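Local coordinates for YaeO (Vibrio cholerae serotype O1, PDB 6JIE), which inhibits Rho-dependent transcription termination by dissociating the Rho hexamer and structurally resembles the RNA chaperone Hfq, at residues 12-25 with 61-75. Numbering follows the deposited sequence.
With MG (magnesium ion), chain C.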
# COMPACT_ATOMS: atom_id res chain seq x y z
N LEU A 12 -2.86 -13.65 -6.82
CA LEU A 12 -3.40 -13.43 -5.49
C LEU A 12 -2.98 -12.08 -4.92
O LEU A 12 -3.79 -11.40 -4.29
CB LEU A 12 -2.98 -14.58 -4.56
CG LEU A 12 -3.40 -14.52 -3.10
CD1 LEU A 12 -3.66 -15.93 -2.62
CD2 LEU A 12 -2.34 -13.87 -2.24
N ALA A 13 -1.72 -11.68 -5.12
CA ALA A 13 -1.28 -10.35 -4.68
C ALA A 13 -2.11 -9.25 -5.32
O ALA A 13 -2.46 -8.26 -4.67
CB ALA A 13 0.20 -10.14 -4.99
N CYS A 14 -2.41 -9.39 -6.61
CA CYS A 14 -3.26 -8.40 -7.27
C CYS A 14 -4.70 -8.47 -6.77
O CYS A 14 -5.35 -7.43 -6.61
CB CYS A 14 -3.20 -8.62 -8.78
SG CYS A 14 -1.57 -8.28 -9.47
N LEU A 15 -5.23 -9.69 -6.55
CA LEU A 15 -6.61 -9.83 -6.11
C LEU A 15 -6.86 -9.05 -4.83
O LEU A 15 -7.89 -8.37 -4.69
CB LEU A 15 -6.95 -11.31 -5.90
CG LEU A 15 -8.36 -11.66 -5.45
CD1 LEU A 15 -9.34 -11.31 -6.57
CD2 LEU A 15 -8.45 -13.13 -5.07
N PHE A 16 -5.93 -9.12 -3.89
CA PHE A 16 -6.06 -8.46 -2.60
C PHE A 16 -5.32 -7.12 -2.53
O PHE A 16 -5.26 -6.52 -1.46
CB PHE A 16 -5.53 -9.39 -1.50
CG PHE A 16 -6.30 -10.70 -1.38
CD1 PHE A 16 -7.69 -10.70 -1.35
CD2 PHE A 16 -5.64 -11.91 -1.32
CE1 PHE A 16 -8.41 -11.89 -1.23
CE2 PHE A 16 -6.36 -13.11 -1.21
CZ PHE A 16 -7.75 -13.09 -1.17
N HIS A 17 -4.76 -6.64 -3.64
CA HIS A 17 -3.99 -5.40 -3.69
C HIS A 17 -2.95 -5.35 -2.57
O HIS A 17 -2.90 -4.42 -1.76
CB HIS A 17 -4.90 -4.17 -3.63
CG HIS A 17 -5.77 -4.05 -4.84
ND1 HIS A 17 -5.27 -4.17 -6.12
CD2 HIS A 17 -7.10 -3.84 -4.97
CE1 HIS A 17 -6.25 -4.02 -6.99
NE2 HIS A 17 -7.37 -3.82 -6.32
N LEU A 18 -2.13 -6.37 -2.54
CA LEU A 18 -1.17 -6.48 -1.45
C LEU A 18 0.02 -5.55 -1.68
O LEU A 18 0.49 -5.42 -2.81
CB LEU A 18 -0.67 -7.91 -1.33
CG LEU A 18 -1.70 -8.96 -0.92
CD1 LEU A 18 -1.00 -10.30 -0.72
CD2 LEU A 18 -2.41 -8.53 0.36
N PRO A 19 0.55 -4.94 -0.62
CA PRO A 19 1.82 -4.23 -0.74
C PRO A 19 2.95 -5.24 -0.89
O PRO A 19 3.08 -6.16 -0.08
CB PRO A 19 1.93 -3.46 0.58
CG PRO A 19 1.14 -4.30 1.56
CD PRO A 19 -0.00 -4.88 0.75
N VAL A 20 3.77 -5.06 -1.93
CA VAL A 20 4.83 -6.02 -2.23
C VAL A 20 6.10 -5.31 -2.68
O VAL A 20 6.07 -4.20 -3.21
CB VAL A 20 4.43 -7.04 -3.32
CG1 VAL A 20 3.29 -7.94 -2.82
CG2 VAL A 20 4.04 -6.35 -4.61
N LYS A 21 7.22 -5.99 -2.44
CA LYS A 21 8.53 -5.63 -2.96
C LYS A 21 8.88 -6.64 -4.04
O LYS A 21 8.95 -7.85 -3.77
CB LYS A 21 9.58 -5.63 -1.84
CG LYS A 21 11.02 -5.52 -2.33
CD LYS A 21 11.97 -5.77 -1.16
CE LYS A 21 13.40 -6.02 -1.60
NZ LYS A 21 14.21 -6.56 -0.45
N LEU A 22 9.11 -6.15 -5.25
CA LEU A 22 9.45 -7.01 -6.38
C LEU A 22 10.92 -6.83 -6.72
O LEU A 22 11.40 -5.70 -6.85
CB LEU A 22 8.60 -6.70 -7.61
CG LEU A 22 7.09 -6.71 -7.39
CD1 LEU A 22 6.44 -6.45 -8.73
CD2 LEU A 22 6.65 -8.04 -6.84
N THR A 23 11.63 -7.94 -6.85
CA THR A 23 13.01 -7.92 -7.30
C THR A 23 13.09 -8.58 -8.66
O THR A 23 12.61 -9.70 -8.84
CB THR A 23 13.93 -8.63 -6.30
OG1 THR A 23 13.74 -8.09 -4.98
CG2 THR A 23 15.39 -8.42 -6.70
N MET A 24 13.70 -7.89 -9.63
CA MET A 24 13.81 -8.39 -10.98
C MET A 24 15.10 -9.19 -11.14
O MET A 24 16.01 -9.13 -10.30
CB MET A 24 13.80 -7.25 -12.00
CG MET A 24 12.68 -6.22 -11.79
SD MET A 24 11.00 -6.86 -11.70
CE MET A 24 10.77 -7.40 -13.40
N LYS A 25 15.17 -9.95 -12.24
CA LYS A 25 16.36 -10.74 -12.52
C LYS A 25 17.57 -9.85 -12.75
O LYS A 25 18.70 -10.30 -12.55
CB LYS A 25 16.11 -11.65 -13.73
CG LYS A 25 15.18 -12.83 -13.39
CD LYS A 25 14.90 -13.77 -14.57
CE LYS A 25 13.73 -14.70 -14.21
NZ LYS A 25 13.41 -15.67 -15.29
N ASP A 61 7.91 -12.71 -16.44
CA ASP A 61 9.05 -13.56 -16.78
C ASP A 61 10.36 -13.01 -16.25
O ASP A 61 11.36 -13.75 -16.21
CB ASP A 61 9.21 -13.72 -18.30
CG ASP A 61 8.10 -14.52 -18.94
OD1 ASP A 61 7.81 -14.26 -20.14
OD2 ASP A 61 7.52 -15.40 -18.27
N GLN A 62 10.41 -11.74 -15.87
CA GLN A 62 11.62 -11.12 -15.37
C GLN A 62 11.62 -10.99 -13.85
O GLN A 62 12.55 -10.39 -13.30
CB GLN A 62 11.82 -9.75 -16.02
CG GLN A 62 12.09 -9.86 -17.50
CD GLN A 62 13.36 -10.64 -17.78
OE1 GLN A 62 14.34 -10.54 -17.04
NE2 GLN A 62 13.34 -11.45 -18.83
N LEU A 63 10.63 -11.54 -13.17
CA LEU A 63 10.61 -11.45 -11.71
C LEU A 63 11.56 -12.48 -11.11
O LEU A 63 11.58 -13.64 -11.52
CB LEU A 63 9.20 -11.69 -11.17
CG LEU A 63 8.21 -10.57 -11.46
CD1 LEU A 63 6.83 -11.08 -11.17
CD2 LEU A 63 8.55 -9.37 -10.60
N SER A 64 12.36 -12.03 -10.14
CA SER A 64 13.17 -12.93 -9.33
C SER A 64 12.50 -13.29 -8.02
O SER A 64 12.55 -14.45 -7.59
CB SER A 64 14.54 -12.32 -9.05
OG SER A 64 15.34 -13.20 -8.27
N SER A 65 11.86 -12.33 -7.36
CA SER A 65 11.19 -12.62 -6.10
C SER A 65 10.11 -11.59 -5.86
O SER A 65 10.14 -10.48 -6.40
CB SER A 65 12.19 -12.64 -4.93
OG SER A 65 12.81 -11.38 -4.75
N MET A 66 9.12 -11.99 -5.06
CA MET A 66 8.07 -11.09 -4.57
C MET A 66 8.02 -11.24 -3.05
O MET A 66 7.90 -12.36 -2.54
CB MET A 66 6.70 -11.43 -5.18
CG MET A 66 5.54 -10.69 -4.52
SD MET A 66 4.01 -10.95 -5.45
CE MET A 66 3.75 -12.69 -5.11
N GLU A 67 8.11 -10.12 -2.34
CA GLU A 67 8.15 -10.10 -0.89
C GLU A 67 6.95 -9.32 -0.35
O GLU A 67 6.68 -8.21 -0.80
CB GLU A 67 9.46 -9.47 -0.39
CG GLU A 67 9.54 -9.24 1.11
CD GLU A 67 10.89 -8.72 1.55
OE1 GLU A 67 11.82 -8.76 0.74
OE2 GLU A 67 11.02 -8.30 2.71
N ALA A 68 6.24 -9.92 0.60
CA ALA A 68 5.15 -9.22 1.27
C ALA A 68 5.66 -8.05 2.10
O ALA A 68 6.63 -8.19 2.86
CB ALA A 68 4.38 -10.18 2.16
N LEU A 69 5.01 -6.89 1.98
CA LEU A 69 5.30 -5.75 2.84
C LEU A 69 4.24 -5.57 3.92
O LEU A 69 4.24 -4.54 4.62
CB LEU A 69 5.44 -4.47 2.02
CG LEU A 69 6.58 -4.49 1.00
CD1 LEU A 69 6.62 -3.19 0.20
CD2 LEU A 69 7.92 -4.76 1.69
N SER A 70 3.34 -6.52 4.09
CA SER A 70 2.39 -6.50 5.19
C SER A 70 2.25 -7.90 5.75
O SER A 70 2.64 -8.89 5.12
CB SER A 70 1.01 -5.99 4.74
OG SER A 70 0.49 -6.85 3.74
N GLU A 71 1.66 -7.97 6.94
CA GLU A 71 1.33 -9.24 7.54
C GLU A 71 0.08 -9.80 6.87
O GLU A 71 -0.98 -9.16 6.90
CB GLU A 71 1.11 -9.08 9.04
CG GLU A 71 0.86 -10.38 9.79
CD GLU A 71 -0.12 -10.20 10.93
OE1 GLU A 71 -1.23 -10.77 10.86
OE2 GLU A 71 0.21 -9.48 11.89
N GLN A 72 0.21 -10.96 6.26
CA GLN A 72 -0.93 -11.68 5.70
C GLN A 72 -0.56 -13.16 5.63
O GLN A 72 0.62 -13.51 5.70
CB GLN A 72 -1.33 -11.12 4.33
CG GLN A 72 -0.21 -10.54 3.49
CD GLN A 72 0.47 -11.59 2.64
OE1 GLN A 72 0.18 -12.78 2.76
NE2 GLN A 72 1.38 -11.16 1.79
N PRO A 73 -1.55 -14.04 5.54
CA PRO A 73 -1.26 -15.48 5.66
C PRO A 73 -0.78 -16.14 4.38
O PRO A 73 -0.58 -17.36 4.38
CB PRO A 73 -2.63 -16.05 6.07
CG PRO A 73 -3.58 -15.17 5.36
CD PRO A 73 -3.00 -13.79 5.50
N HIS A 74 -0.58 -15.39 3.30
CA HIS A 74 -0.38 -16.03 2.00
C HIS A 74 1.09 -16.27 1.69
O HIS A 74 1.45 -17.36 1.25
CB HIS A 74 -1.04 -15.19 0.91
CG HIS A 74 -2.47 -14.89 1.21
ND1 HIS A 74 -3.45 -15.85 1.18
CD2 HIS A 74 -3.08 -13.74 1.62
CE1 HIS A 74 -4.61 -15.31 1.52
NE2 HIS A 74 -4.41 -14.04 1.79
N PHE A 75 1.94 -15.27 1.90
CA PHE A 75 3.36 -15.44 1.64
C PHE A 75 4.16 -14.41 2.42
O PHE A 75 3.66 -13.34 2.80
CB PHE A 75 3.69 -15.35 0.14
CG PHE A 75 3.26 -14.07 -0.51
CD1 PHE A 75 4.10 -12.96 -0.53
CD2 PHE A 75 2.02 -13.98 -1.14
CE1 PHE A 75 3.70 -11.79 -1.14
CE2 PHE A 75 1.62 -12.81 -1.75
CZ PHE A 75 2.47 -11.71 -1.76
MG MG C . 9.01 -13.21 -21.68
O HOH W 1 1.81 -8.07 1.64
O HOH W 2 11.58 -9.02 -3.70
O HOH W 3 8.37 -11.18 -20.88
O HOH W 4 11.02 -12.95 -21.09
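An antiparallel strand pair, 19-24 against 63-68, carries this contact and is interrupted near its end by a classic beta bulge, where Thr23 O accepts from both Ser64 N (2.7 Å) and Ser65 N (3.1 Å). Regular pairing holds at Lys21 and Glu67, each bonding the other's backbone. Lys21 NZ and Glu67 OE1 form a long, weak salt bridge (3.5 Å) on the face that both extended side chains share. Next along that face, one water ties together Lys21 O, Thr23 OG1 and Ser65 OG. Past the bulge, Lys25 N bonds Gln62 O and Lys25 NZ reaches Asp61 O at 3.0 Å, while Asp61 OD1 binds a magnesium ion.

The other face is apolar: Val20 CG1 and Leu22 CD2 pack on Met66 CG. Phe75 lies between Gln72 NE2 over one face and Met66 CE over the other; Val20 CG1 and Ala13 CB come in at its edge. Gln72 OE1 takes the N-H groups of both His74 and Phe75, and Leu12 CD2 sits over the His74 ring, 4.0 Å from its centroid.

Through Leu12 and Ala13, helix 9-15 packs on Met66, His74 and Phe75, consistent with the likeness to Hfq. Strands 29-31 and 77-79 flank the pair in the four-stranded sheet, while Val20 and Leu22 also pack against strand 45-50 of the other sheet.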